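Local coordinates for protein short chain dehydrogenase (Rhodopseudomonas palustris, PDB 3H7A) that is of unconfirmed activity but belongs to the short-chain dehydrogenase/reductase family, whose members typically carry out NAD(P)-dependent oxidation or reduction, at residues A73-A78 / R123-L128; A82-T87 / R127-H132. All coordinates share one frame; numbering follows the deposited sequence.

Interaction 1: A73-A78 / R123-L128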
loop_
_atom_site.group_PDB
_atom_site.type_symbol
_atom_site.label_atom_id
_atom_site.label_comp_id
_atom_site.label_asym_id
_atom_site.label_seq_id
_atom_site.Cartn_x
_atom_site.Cartn_y
_atom_site.Cartn_z
ATOM N N ALA B 73 -16.115 26.423 -17.958
ATOM C CA ALA B 73 -16.248 27.868 -18.119
ATOM C C ALA B 73 -15.470 28.609 -17.054
ATOM O O ALA B 73 -14.880 29.641 -17.341
ATOM C CB ALA B 73 -17.722 28.297 -18.108
ATOM N N PHE B 74 -15.470 28.074 -15.835
ATOM C CA PHE B 74 -14.663 28.611 -14.727
ATOM C C PHE B 74 -13.143 28.611 -15.034
ATOM O O PHE B 74 -12.441 29.603 -14.788
ATOM C CB PHE B 74 -14.990 27.808 -13.454
ATOM C CG PHE B 74 -14.245 28.244 -12.212
ATOM C CD1 PHE B 74 -14.746 29.266 -11.401
ATOM C CD2 PHE B 74 -13.076 27.587 -11.813
ATOM C CE1 PHE B 74 -14.079 29.640 -10.243
ATOM C CE2 PHE B 74 -12.399 27.965 -10.660
ATOM C CZ PHE B 74 -12.903 28.988 -9.869
ATOM N N LEU B 75 -12.652 27.504 -15.591
ATOM C CA LEU B 75 -11.234 27.351 -15.893
ATOM C C LEU B 75 -10.808 28.143 -17.114
ATOM O O LEU B 75 -9.742 28.765 -17.103
ATOM C CB LEU B 75 -10.874 25.868 -16.049
ATOM C CG LEU B 75 -10.994 25.043 -14.759
ATOM C CD1 LEU B 75 -10.832 23.563 -15.020
ATOM C CD2 LEU B 75 -9.996 25.518 -13.733
ATOM N N ASN B 76 -11.633 28.113 -18.163
ATOM C CA ASN B 76 -11.430 28.953 -19.340
ATOM C C ASN B 76 -11.387 30.440 -18.973
ATOM O O ASN B 76 -10.528 31.172 -19.469
ATOM C CB ASN B 76 -12.532 28.718 -20.368
ATOM C CG ASN B 76 -12.332 27.454 -21.170
ATOM O OD1 ASN B 76 -11.249 26.867 -21.179
ATOM N ND2 ASN B 76 -13.387 27.023 -21.859
ATOM N N ALA B 77 -12.303 30.869 -18.103
ATOM C CA ALA B 77 -12.325 32.240 -17.573
ATOM C C ALA B 77 -11.045 32.593 -16.830
ATOM O O ALA B 77 -10.495 33.683 -17.031
ATOM C CB ALA B 77 -13.537 32.453 -16.677
ATOM N N ALA B 78 -10.564 31.667 -15.992
ATOM C CA ALA B 78 -9.331 31.881 -15.229
ATOM C C ALA B 78 -8.147 32.012 -16.159
ATOM O O ALA B 78 -7.381 32.961 -16.038
ATOM C CB ALA B 78 -9.093 30.777 -14.190
ATOM N N ARG B 123 -8.775 17.377 -16.247
ATOM C CA ARG B 123 -8.675 17.310 -17.706
ATOM C C ARG B 123 -8.663 18.686 -18.361
ATOM O O ARG B 123 -7.827 18.966 -19.232
ATOM C CB ARG B 123 -9.828 16.475 -18.285
ATOM C CG ARG B 123 -9.706 16.236 -19.794
ATOM C CD ARG B 123 -11.012 15.727 -20.394
ATOM N NE ARG B 123 -12.103 16.691 -20.238
ATOM C CZ ARG B 123 -13.395 16.390 -20.312
ATOM N NH1 ARG B 123 -13.779 15.138 -20.544
ATOM N NH2 ARG B 123 -14.307 17.343 -20.154
ATOM N N GLU B 124 -9.571 19.550 -17.922
ATOM C CA GLU B 124 -9.647 20.898 -18.470
ATOM C C GLU B 124 -8.482 21.784 -18.043
ATOM O O GLU B 124 -8.019 22.587 -18.843
ATOM C CB GLU B 124 -11.009 21.548 -18.173
ATOM C CG GLU B 124 -12.192 20.817 -18.833
ATOM C CD GLU B 124 -11.991 20.553 -20.336
ATOM O OE1 GLU B 124 -11.749 21.520 -21.100
ATOM O OE2 GLU B 124 -12.077 19.374 -20.752
ATOM N N SER B 125 -8.008 21.637 -16.801
ATOM C CA SER B 125 -6.787 22.313 -16.369
ATOM C C SER B 125 -5.571 21.881 -17.187
ATOM O O SER B 125 -4.787 22.715 -17.598
ATOM C CB SER B 125 -6.529 22.069 -14.893
ATOM O OG SER B 125 -7.527 22.706 -14.120
ATOM N N ALA B 126 -5.434 20.575 -17.424
ATOM C CA ALA B 126 -4.374 20.031 -18.256
ATOM C C ALA B 126 -4.407 20.602 -19.677
ATOM O O ALA B 126 -3.368 20.945 -20.220
ATOM C CB ALA B 126 -4.482 18.518 -18.304
ATOM N N ARG B 127 -5.595 20.685 -20.280
ATOM C CA ARG B 127 -5.744 21.254 -21.615
ATOM C C ARG B 127 -5.189 22.672 -21.644
ATOM O O ARG B 127 -4.353 22.993 -22.485
ATOM C CB ARG B 127 -7.203 21.239 -22.068
ATOM C CG ARG B 127 -7.408 21.740 -23.495
ATOM C CD ARG B 127 -8.887 21.830 -23.908
ATOM N NE ARG B 127 -9.744 22.379 -22.855
ATOM C CZ ARG B 127 -9.972 23.676 -22.631
ATOM N NH1 ARG B 127 -9.420 24.623 -23.390
ATOM N NH2 ARG B 127 -10.765 24.030 -21.629
ATOM N N LEU B 128 -5.619 23.496 -20.693
ATOM C CA LEU B 128 -5.163 24.887 -20.624
ATOM C C LEU B 128 -3.672 25.023 -20.321
ATOM O O LEU B 128 -2.980 25.810 -20.980
ATOM C CB LEU B 128 -5.989 25.673 -19.608
ATOM C CG LEU B 128 -7.484 25.741 -19.911
ATOM C CD1 LEU B 128 -8.259 26.123 -18.679
ATOM C CD2 LEU B 128 -7.792 26.688 -21.050
#
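Leu75 reaches across from helix 68-81 to Leu128, Glu124 and Ser125 on helix 104-132. Its CB packs on CD1 of Leu128 at 3.7 Å, and the same Leu128 methyl rests against the Leu75 carbonyl oxygen. A chi1 of -66° sets CG beside the backbone N, and from there CD1 touches CB of Glu124, the two side chains crossing at about a right angle, and lies 3.5 Å from OG of Ser125. That hydroxyl is engaged elsewhere, with Thr87 OG1 and the Ser121 carbonyl.

The two helices run nearly parallel, their local axes 9.8 Å apart and 25° from each other, as neighbouring helices on one side of a Rossmann-fold sheet; Leu75 also touches Ala11 and Ile13 of strand 9-13 of that sheet.

Farther from the sheet the contact turns polar. Arg127 NH2 donates to OD1 of Asn76 over 2.9 Å in an almost straight bond, the oxygen lying in the guanidinium plane while the amide is turned 76° from it. OD1 also sits 3.5 Å from CD2 of Leu128. The Arg127 chain, bent at chi3, about CG-CD, grips OE1 of Glu124 side-on through both NE and NH2, which fixes the guanidinium's rotation; OE2 of Glu124 takes NE of Arg123, whose NH1 bridges to Asp104 of a second subunit. A leucine in place of Arg127 would probably leave Asn76 OD1 without its donor and Glu124 OE1 without both of its arginine bonds.

Interaction 2: A82-T87 / R127-H132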
loop_
_atom_site.group_PDB
_atom_site.type_symbol
_atom_site.label_atom_id
_atom_site.label_comp_id
_atom_site.label_asym_id
_atom_site.label_seq_id
_atom_site.Cartn_x
_atom_site.Cartn_y
_atom_site.Cartn_z
ATOM N N ALA B 82 -5.436 35.493 -16.917
ATOM C CA ALA B 82 -3.983 35.363 -16.912
ATOM C C ALA B 82 -3.712 33.858 -16.966
ATOM O O ALA B 82 -4.549 33.077 -16.494
ATOM C CB ALA B 82 -3.417 35.957 -15.632
ATOM N N PRO B 83 -2.571 33.437 -17.552
ATOM C CA PRO B 83 -2.248 32.014 -17.664
ATOM C C PRO B 83 -2.537 31.213 -16.393
ATOM O O PRO B 83 -2.062 31.559 -15.307
ATOM C CB PRO B 83 -0.750 32.027 -17.955
ATOM C CG PRO B 83 -0.554 33.275 -18.735
ATOM C CD PRO B 83 -1.507 34.273 -18.150
ATOM N N LEU B 84 -3.367 30.183 -16.538
ATOM C CA LEU B 84 -3.697 29.286 -15.447
ATOM C C LEU B 84 -2.468 28.454 -15.073
ATOM O O LEU B 84 -1.993 27.641 -15.874
ATOM C CB LEU B 84 -4.874 28.381 -15.841
ATOM C CG LEU B 84 -5.331 27.366 -14.787
ATOM C CD1 LEU B 84 -5.920 28.027 -13.576
ATOM C CD2 LEU B 84 -6.337 26.440 -15.402
ATOM N N GLU B 85 -1.953 28.671 -13.862
ATOM C CA GLU B 85 -0.730 27.988 -13.401
ATOM C C GLU B 85 -0.905 26.921 -12.329
ATOM O O GLU B 85 -0.083 26.012 -12.224
ATOM C CB GLU B 85 0.322 28.993 -12.952
ATOM C CG GLU B 85 1.252 29.297 -14.089
ATOM C CD GLU B 85 2.148 30.467 -13.847
ATOM O OE1 GLU B 85 2.540 30.693 -12.678
ATOM O OE2 GLU B 85 2.466 31.156 -14.849
ATOM N N VAL B 86 -1.950 27.055 -11.517
ATOM C CA VAL B 86 -2.238 26.094 -10.456
ATOM C C VAL B 86 -3.745 25.876 -10.389
ATOM O O VAL B 86 -4.490 26.841 -10.366
ATOM C CB VAL B 86 -1.720 26.589 -9.078
ATOM C CG1 VAL B 86 -1.967 25.550 -7.969
ATOM C CG2 VAL B 86 -0.243 26.921 -9.135
ATOM N N THR B 87 -4.192 24.616 -10.400
ATOM C CA THR B 87 -5.580 24.292 -10.028
ATOM C C THR B 87 -5.563 23.491 -8.731
ATOM O O THR B 87 -4.830 22.521 -8.630
ATOM C CB THR B 87 -6.300 23.462 -11.118
ATOM O OG1 THR B 87 -6.481 24.270 -12.281
ATOM C CG2 THR B 87 -7.692 22.964 -10.644
ATOM N N ARG B 127 -5.595 20.685 -20.280
ATOM C CA ARG B 127 -5.744 21.254 -21.615
ATOM C C ARG B 127 -5.189 22.672 -21.644
ATOM O O ARG B 127 -4.353 22.993 -22.485
ATOM C CB ARG B 127 -7.203 21.239 -22.068
ATOM C CG ARG B 127 -7.408 21.740 -23.495
ATOM C CD ARG B 127 -8.887 21.830 -23.908
ATOM N NE ARG B 127 -9.744 22.379 -22.855
ATOM C CZ ARG B 127 -9.972 23.676 -22.631
ATOM N NH1 ARG B 127 -9.420 24.623 -23.390
ATOM N NH2 ARG B 127 -10.765 24.030 -21.629
ATOM N N LEU B 128 -5.619 23.496 -20.693
ATOM C CA LEU B 128 -5.163 24.887 -20.624
ATOM C C LEU B 128 -3.672 25.023 -20.321
ATOM O O LEU B 128 -2.980 25.810 -20.980
ATOM C CB LEU B 128 -5.989 25.673 -19.608
ATOM C CG LEU B 128 -7.484 25.741 -19.911
ATOM C CD1 LEU B 128 -8.259 26.123 -18.679
ATOM C CD2 LEU B 128 -7.792 26.688 -21.050
ATOM N N MET B 129 -3.177 24.249 -19.349
ATOM C CA MET B 129 -1.786 24.351 -18.896
ATOM C C MET B 129 -0.762 23.857 -19.925
ATOM O O MET B 129 0.315 24.446 -20.064
ATOM C CB MET B 129 -1.586 23.600 -17.573
ATOM C CG MET B 129 -2.180 24.260 -16.355
ATOM S SD MET B 129 -2.338 23.086 -14.986
ATOM C CE MET B 129 -2.931 24.204 -13.737
ATOM N N LEU B 130 -1.104 22.791 -20.654
ATOM C CA LEU B 130 -0.215 22.229 -21.674
ATOM C C LEU B 130 0.095 23.219 -22.808
ATOM O O LEU B 130 1.199 23.207 -23.369
ATOM C CB LEU B 130 -0.766 20.907 -22.231
ATOM C CG LEU B 130 -0.595 19.667 -21.333
ATOM C CD1 LEU B 130 -1.501 18.515 -21.777
ATOM C CD2 LEU B 130 0.841 19.203 -21.272
ATOM N N ALA B 131 -0.871 24.085 -23.115
ATOM C CA ALA B 131 -0.669 25.188 -24.053
ATOM C C ALA B 131 0.398 26.181 -23.571
ATOM O O ALA B 131 1.085 26.797 -24.391
ATOM C CB ALA B 131 -1.988 25.897 -24.314
ATOM N N HIS B 132 0.539 26.331 -22.251
ATOM C CA HIS B 132 1.577 27.185 -21.665
ATOM C C HIS B 132 2.853 26.410 -21.373
ATOM O O HIS B 132 3.892 27.009 -21.066
ATOM C CB HIS B 132 1.080 27.881 -20.390
ATOM C CG HIS B 132 -0.171 28.681 -20.586
ATOM N ND1 HIS B 132 -0.207 29.836 -21.337
ATOM C CD2 HIS B 132 -1.429 28.493 -20.122
ATOM C CE1 HIS B 132 -1.435 30.324 -21.330
ATOM N NE2 HIS B 132 -2.196 29.528 -20.600
#
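Met129 lays its extended side chain across the start of strand 84-89, CG 3.4 Å from the carbonyl oxygen of Leu84. Because chi2 (162°) and chi3 (176°) are both anti, the chain stays stretched and its terminal methyl rests against the strand backbone: CE comes 3.6 Å from the Thr87 N and close to the Glu85 carbonyl carbon. The methyl also meets CG of Leu84 and OG1 of Thr87, a hydroxyl hydrogen-bonded to OG of Ser125. CD2 of Leu84 meets CD1 of Leu128 at 3.8 Å.

At the turn leading into the strand, Pro83 puts CB over the centre of the His132 imidazole, 3.9 Å from the ring centroid and 12° off its normal, a CH-pi contact. Asp79 OD1 accepts from both the His132 NE2 and the Leu84 N, tying ring and strand start to helix 68-81.

Helix 104-132 packs here over strand 84-89 of the parallel Rossmann sheet, the strand lying between 9-13 and 135-142, with helix 68-81 touching Leu128 and Thr87 and Ile178 of strand 178-185 touching Met129.

Helix 104-132 serves both contacts, meeting helix 68-81 in interaction 1 and the strand that follows that helix in interaction 2. They join through the Thr87 and Ser125 hydroxyls, 2.6 Å apart between OG1 and OG and probably hydrogen-bonded, and through Leu128, which faces both Leu75 and Leu84. Both are largely buried, yet each has a more exposed margin: polar in interaction 1, a proline on a histidine ring in interaction 2. The helix-helix contact combines apolar packing with one directed hydrogen bond, its arginine held by a salt-bridge network within its own helix, whereas the helix-strand contact has no hydrogen bond across it and relies on Met129 against the strand backbone and on leucine side chains meeting each other.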